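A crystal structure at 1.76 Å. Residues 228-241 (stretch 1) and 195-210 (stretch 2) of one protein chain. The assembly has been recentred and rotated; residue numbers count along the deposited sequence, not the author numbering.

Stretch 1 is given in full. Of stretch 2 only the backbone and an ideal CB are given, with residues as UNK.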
# COMPACT_ATOMS: atom_id res chain seq x y z
N CYS A 228 -6.57 -1.08 -9.92
CA CYS A 228 -6.37 -2.53 -10.02
C CYS A 228 -7.67 -3.36 -9.87
O CYS A 228 -7.61 -4.50 -9.46
CB CYS A 228 -5.28 -2.99 -9.04
SG CYS A 228 -3.61 -2.42 -9.52
N ALA A 229 -8.81 -2.78 -10.23
CA ALA A 229 -10.04 -3.57 -10.41
C ALA A 229 -9.77 -4.67 -11.45
O ALA A 229 -9.19 -4.41 -12.51
CB ALA A 229 -11.16 -2.71 -10.86
N LEU A 230 -10.19 -5.88 -11.12
CA LEU A 230 -9.92 -7.05 -11.94
C LEU A 230 -11.23 -7.62 -12.46
O LEU A 230 -12.17 -7.90 -11.70
CB LEU A 230 -9.17 -8.11 -11.12
CG LEU A 230 -8.80 -9.40 -11.84
CD1 LEU A 230 -7.72 -9.22 -12.92
CD2 LEU A 230 -8.36 -10.48 -10.84
N GLY A 231 -11.28 -7.76 -13.78
CA GLY A 231 -12.40 -8.39 -14.44
C GLY A 231 -11.96 -9.71 -15.02
O GLY A 231 -10.78 -9.87 -15.41
N ALA A 232 -12.91 -10.66 -15.08
CA ALA A 232 -12.63 -12.01 -15.58
C ALA A 232 -13.68 -12.58 -16.54
O ALA A 232 -14.89 -12.42 -16.36
CB ALA A 232 -12.45 -12.98 -14.40
N MET A 233 -13.16 -13.24 -17.58
CA MET A 233 -13.96 -14.07 -18.47
C MET A 233 -13.31 -15.44 -18.62
O MET A 233 -12.08 -15.58 -18.54
CB MET A 233 -14.13 -13.40 -19.83
CG MET A 233 -14.90 -12.09 -19.72
SD MET A 233 -15.33 -11.38 -21.29
CE MET A 233 -16.83 -12.29 -21.66
N ARG A 234 -14.15 -16.45 -18.84
CA ARG A 234 -13.69 -17.79 -19.17
C ARG A 234 -14.44 -18.29 -20.38
O ARG A 234 -15.60 -17.93 -20.60
CB ARG A 234 -13.87 -18.76 -18.01
CG ARG A 234 -12.85 -18.58 -16.93
CD ARG A 234 -12.87 -19.72 -15.97
NE ARG A 234 -12.07 -20.83 -16.49
CZ ARG A 234 -11.68 -21.86 -15.76
NH1 ARG A 234 -12.01 -21.93 -14.47
NH2 ARG A 234 -10.96 -22.83 -16.31
N GLY A 235 -13.76 -19.11 -21.16
CA GLY A 235 -14.32 -19.70 -22.38
C GLY A 235 -13.28 -20.49 -23.12
O GLY A 235 -12.22 -20.81 -22.57
N LYS A 236 -13.55 -20.83 -24.38
CA LYS A 236 -14.84 -20.57 -25.03
C LYS A 236 -15.94 -21.48 -24.48
O LYS A 236 -15.64 -22.55 -23.94
CB LYS A 236 -14.70 -20.78 -26.54
CG LYS A 236 -13.51 -20.07 -27.19
CD LYS A 236 -13.67 -20.02 -28.71
CE LYS A 236 -13.27 -21.32 -29.36
NZ LYS A 236 -13.44 -21.24 -30.84
N PRO A 237 -17.22 -21.07 -24.59
CA PRO A 237 -17.65 -19.76 -25.07
C PRO A 237 -17.48 -18.76 -23.93
O PRO A 237 -17.56 -19.14 -22.75
CB PRO A 237 -19.12 -19.98 -25.37
CG PRO A 237 -19.55 -20.97 -24.34
CD PRO A 237 -18.37 -21.89 -24.17
N TRP A 238 -17.24 -17.50 -24.27
CA TRP A 238 -16.83 -16.51 -23.27
C TRP A 238 -17.94 -16.07 -22.30
O TRP A 238 -18.92 -15.45 -22.72
CB TRP A 238 -16.20 -15.31 -23.98
CG TRP A 238 -15.00 -15.72 -24.79
CD1 TRP A 238 -14.91 -15.77 -26.15
CD2 TRP A 238 -13.74 -16.16 -24.28
NE1 TRP A 238 -13.65 -16.21 -26.52
CE2 TRP A 238 -12.92 -16.45 -25.38
CE3 TRP A 238 -13.23 -16.33 -22.98
CZ2 TRP A 238 -11.60 -16.90 -25.24
CZ3 TRP A 238 -11.93 -16.79 -22.83
CH2 TRP A 238 -11.12 -17.06 -23.96
N ASP A 239 -17.77 -16.42 -21.02
CA ASP A 239 -18.69 -16.03 -19.93
C ASP A 239 -18.01 -15.09 -18.92
O ASP A 239 -16.90 -15.37 -18.46
CB ASP A 239 -19.15 -17.27 -19.13
CG ASP A 239 -20.09 -18.18 -19.90
OD1 ASP A 239 -21.18 -17.72 -20.32
OD2 ASP A 239 -19.77 -19.38 -20.03
N VAL A 240 -18.69 -14.00 -18.55
CA VAL A 240 -18.29 -13.13 -17.43
C VAL A 240 -18.45 -13.87 -16.10
O VAL A 240 -19.57 -14.25 -15.72
CB VAL A 240 -19.11 -11.81 -17.39
CG1 VAL A 240 -18.90 -11.07 -16.06
CG2 VAL A 240 -18.76 -10.92 -18.56
N VAL A 241 -17.34 -14.06 -15.39
CA VAL A 241 -17.32 -14.84 -14.16
C VAL A 241 -16.55 -14.13 -13.05
O VAL A 241 -15.82 -13.16 -13.30
CB VAL A 241 -16.72 -16.25 -14.38
CG1 VAL A 241 -17.47 -16.98 -15.49
CG2 VAL A 241 -15.22 -16.18 -14.70
N UNK A 195 -11.01 -0.53 -19.92
CA UNK A 195 -10.47 -1.79 -20.44
C UNK A 195 -11.31 -3.00 -20.06
O UNK A 195 -11.48 -3.95 -20.87
CB UNK A 195 -9.04 -1.99 -19.93
N UNK A 196 -11.86 -2.97 -18.84
CA UNK A 196 -12.69 -4.06 -18.35
C UNK A 196 -13.95 -4.22 -19.21
O UNK A 196 -14.24 -5.32 -19.69
CB UNK A 196 -13.07 -3.82 -16.89
N UNK A 197 -14.68 -3.12 -19.43
CA UNK A 197 -15.83 -3.12 -20.35
C UNK A 197 -15.44 -3.42 -21.82
O UNK A 197 -16.20 -4.07 -22.55
CB UNK A 197 -16.53 -1.76 -20.28
N UNK A 198 -14.27 -2.96 -22.25
CA UNK A 198 -13.77 -3.30 -23.60
C UNK A 198 -13.55 -4.81 -23.78
O UNK A 198 -13.88 -5.41 -24.85
CB UNK A 198 -12.46 -2.56 -23.87
N UNK A 199 -13.00 -5.44 -22.75
CA UNK A 199 -12.75 -6.88 -22.81
C UNK A 199 -14.04 -7.68 -22.92
O UNK A 199 -14.13 -8.60 -23.74
CB UNK A 199 -11.97 -7.33 -21.57
N UNK A 200 -15.01 -7.33 -22.08
CA UNK A 200 -16.32 -7.98 -22.09
C UNK A 200 -16.96 -7.81 -23.47
O UNK A 200 -17.40 -8.79 -24.08
CB UNK A 200 -17.22 -7.40 -21.00
N UNK A 201 -17.02 -6.58 -23.96
CA UNK A 201 -17.56 -6.32 -25.30
C UNK A 201 -16.85 -7.03 -26.45
O UNK A 201 -17.51 -7.47 -27.40
CB UNK A 201 -17.52 -4.81 -25.57
N UNK A 202 -15.52 -7.13 -26.38
CA UNK A 202 -14.73 -7.77 -27.45
C UNK A 202 -14.92 -9.27 -27.47
O UNK A 202 -14.97 -9.87 -28.54
CB UNK A 202 -13.24 -7.45 -27.28
N UNK A 203 -15.02 -9.87 -26.29
CA UNK A 203 -15.15 -11.33 -26.17
C UNK A 203 -16.57 -11.84 -26.39
O UNK A 203 -16.75 -12.92 -26.98
CB UNK A 203 -14.67 -11.78 -24.79
N UNK A 204 -17.56 -11.07 -25.96
CA UNK A 204 -18.95 -11.36 -26.33
C UNK A 204 -19.16 -11.28 -27.85
O UNK A 204 -19.91 -12.08 -28.42
CB UNK A 204 -19.90 -10.39 -25.62
N UNK A 205 -18.47 -10.35 -28.50
CA UNK A 205 -18.53 -10.24 -29.96
C UNK A 205 -17.82 -11.39 -30.70
O UNK A 205 -18.02 -11.58 -31.90
CB UNK A 205 -17.91 -8.91 -30.39
N UNK A 206 -17.01 -12.16 -29.97
CA UNK A 206 -16.39 -13.36 -30.54
C UNK A 206 -17.32 -14.57 -30.48
O UNK A 206 -17.07 -15.60 -31.11
CB UNK A 206 -15.09 -13.68 -29.81
N UNK A 207 -18.41 -14.44 -29.72
CA UNK A 207 -19.45 -15.46 -29.67
C UNK A 207 -20.42 -15.29 -30.83
O UNK A 207 -20.59 -14.19 -31.37
CB UNK A 207 -20.20 -15.40 -28.34
N UNK A 208 -21.05 -16.39 -31.21
CA UNK A 208 -22.09 -16.37 -32.23
C UNK A 208 -23.45 -16.61 -31.60
O UNK A 208 -24.48 -16.38 -32.23
CB UNK A 208 -21.81 -17.42 -33.31
N UNK A 209 -23.43 -17.05 -30.35
CA UNK A 209 -24.65 -17.38 -29.59
C UNK A 209 -25.60 -16.19 -29.49
O UNK A 209 -26.80 -16.33 -29.75
CB UNK A 209 -24.28 -17.86 -28.18
N UNK A 210 -25.06 -15.03 -29.13
CA UNK A 210 -25.90 -13.87 -28.90
C UNK A 210 -25.38 -12.62 -29.59
O UNK A 210 -24.56 -11.89 -29.05
CB UNK A 210 -26.03 -13.61 -27.40

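Stretch 2 begins as a helix running nearly parallel to strand 230-235, with 9° between the axes and 8.8 Å at closest approach. Positions 195, 197 and 198 have no atom of stretch 1 near their CB, so this contact leaves them unconstrained; they are Thr 195, Asp 197 and Gln 198.

At position 196 the CB points toward the strand at Gly 231, whose CA is 5.2 Å from it. A strand residue without a side chain leaves room for a branched or medium-sized apolar group. The residue is Leu 196; its CD2 lies 3.8 Å from Gly 231 N and 4.1 Å from Ala 229 CB.

Position 199 also points toward the strand, but its CB is 5.3 Å from Met 233 SD, a gap suited to a long, flexible apolar chain. Met 199 extends with chi1 and chi2 both t, bringing its CE to 3.9 Å from Met 233 CG.

The CB of position 200 points sideways, with Met 233 SD 4.4 Å and Val 240 CG2 4.5 Å from it. A small or beta-branched apolar residue would fit, and Val 200 places CG1 3.9 Å from Val 240 CG2.

At positions 201 and 202, directed away and sideways, stretch 1 offers nothing, so almost any side chain would serve; they are Gly 201 and Ala 202.

Position 203 faces Met 233 SD, 3.6 Å from the CB, and Trp 238. Leucine, isoleucine or methionine could cover the indole. Leu 203 does so, its CD2 making a CH-pi contact 3.9 Å from the centroid of the Trp 238 six-membered ring.

From position 204 the CB points away, yet a long or flat side chain could turn back toward Met 233 CE and the carbonyl of Trp 238. His 204 brings NE2 to 3.6 Å from Met 233 CE, while Trp 238 O lies at the ring edge, 3.6 Å from CD2.

At 206 the CB sits 4.2 Å from Trp 238 CD1, favouring an apolar residue, here Leu 206.

Position 207 points toward an acceptor, Trp 238 O, and the carboxylate of Asp 239, which invites a long cationic donor. Arg 207 NH1 donates to Trp 238 O at 2.8 Å and, weakly, to Asp 239 OD1 at 3.4 Å within a salt bridge; Pro 237 CB covers one guanidinium face.

Position 209 points toward Pro 237, where many residues would do; Asp 209 pairs by charge with Arg 207. Positions 205, 208 and 210 are out of reach of stretch 1, which sets no preference there; they are Arg 205, bonded back to Gly 201 O, Asp 208 and the poorly ordered Met 210.

Stretch 2, residues 195-210: TLDQMVGALHRLRDDM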
# COMPACT_ATOMS: atom_id res chain seq x y z
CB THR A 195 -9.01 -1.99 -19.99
OG1 THR A 195 -8.23 -0.90 -20.49
CG2 THR A 195 -8.41 -3.34 -20.52
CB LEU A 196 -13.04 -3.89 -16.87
CG LEU A 196 -11.95 -4.31 -15.87
CD1 LEU A 196 -10.68 -3.44 -15.95
CD2 LEU A 196 -12.51 -4.27 -14.44
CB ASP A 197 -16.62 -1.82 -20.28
CG ASP A 197 -17.66 -1.82 -19.16
OD1 ASP A 197 -17.79 -2.84 -18.45
OD2 ASP A 197 -18.37 -0.79 -19.01
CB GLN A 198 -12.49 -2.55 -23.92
CG GLN A 198 -12.68 -1.08 -24.17
CD GLN A 198 -11.38 -0.41 -24.46
OE1 GLN A 198 -10.57 -0.17 -23.56
NE2 GLN A 198 -11.14 -0.13 -25.73
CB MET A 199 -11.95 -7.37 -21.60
CG MET A 199 -11.89 -8.88 -21.52
SD MET A 199 -11.33 -9.57 -19.96
CE MET A 199 -12.64 -9.10 -18.82
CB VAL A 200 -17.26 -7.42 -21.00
CG1 VAL A 200 -18.69 -8.00 -21.16
CG2 VAL A 200 -16.70 -7.69 -19.60
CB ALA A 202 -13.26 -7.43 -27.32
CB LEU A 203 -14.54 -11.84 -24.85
CG LEU A 203 -13.02 -12.03 -24.91
CD1 LEU A 203 -12.28 -10.72 -25.09
CD2 LEU A 203 -12.51 -12.74 -23.67
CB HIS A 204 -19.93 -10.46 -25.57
CG HIS A 204 -20.18 -10.91 -24.16
ND1 HIS A 204 -20.75 -10.10 -23.21
CD2 HIS A 204 -19.92 -12.09 -23.55
CE1 HIS A 204 -20.85 -10.76 -22.07
NE2 HIS A 204 -20.34 -11.97 -22.25
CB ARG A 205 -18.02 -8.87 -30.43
CG ARG A 205 -19.08 -7.79 -30.29
CD ARG A 205 -18.52 -6.40 -30.44
NE ARG A 205 -19.53 -5.36 -30.18
CZ ARG A 205 -20.00 -5.03 -28.98
NH1 ARG A 205 -19.58 -5.67 -27.89
NH2 ARG A 205 -20.90 -4.07 -28.87
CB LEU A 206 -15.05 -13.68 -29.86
CG LEU A 206 -13.87 -12.75 -30.17
CD1 LEU A 206 -12.67 -13.08 -29.29
CD2 LEU A 206 -13.47 -12.81 -31.64
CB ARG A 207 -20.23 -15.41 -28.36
CG ARG A 207 -19.46 -15.89 -27.13
CD ARG A 207 -20.24 -15.56 -25.86
NE ARG A 207 -21.44 -16.39 -25.72
CZ ARG A 207 -21.68 -17.22 -24.71
NH1 ARG A 207 -20.82 -17.33 -23.69
NH2 ARG A 207 -22.80 -17.93 -24.69
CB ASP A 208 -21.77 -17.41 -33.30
CG ASP A 208 -20.65 -16.96 -34.24
OD1 ASP A 208 -20.67 -15.78 -34.64
OD2 ASP A 208 -19.76 -17.78 -34.57
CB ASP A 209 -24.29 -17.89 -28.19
CG ASP A 209 -23.60 -19.24 -28.21
OD1 ASP A 209 -24.26 -20.24 -28.58
OD2 ASP A 209 -22.40 -19.31 -27.84
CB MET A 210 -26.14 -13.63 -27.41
CG MET A 210 -27.32 -14.42 -26.86
SD MET A 210 -27.22 -14.79 -25.10
CE MET A 210 -27.51 -13.17 -24.37
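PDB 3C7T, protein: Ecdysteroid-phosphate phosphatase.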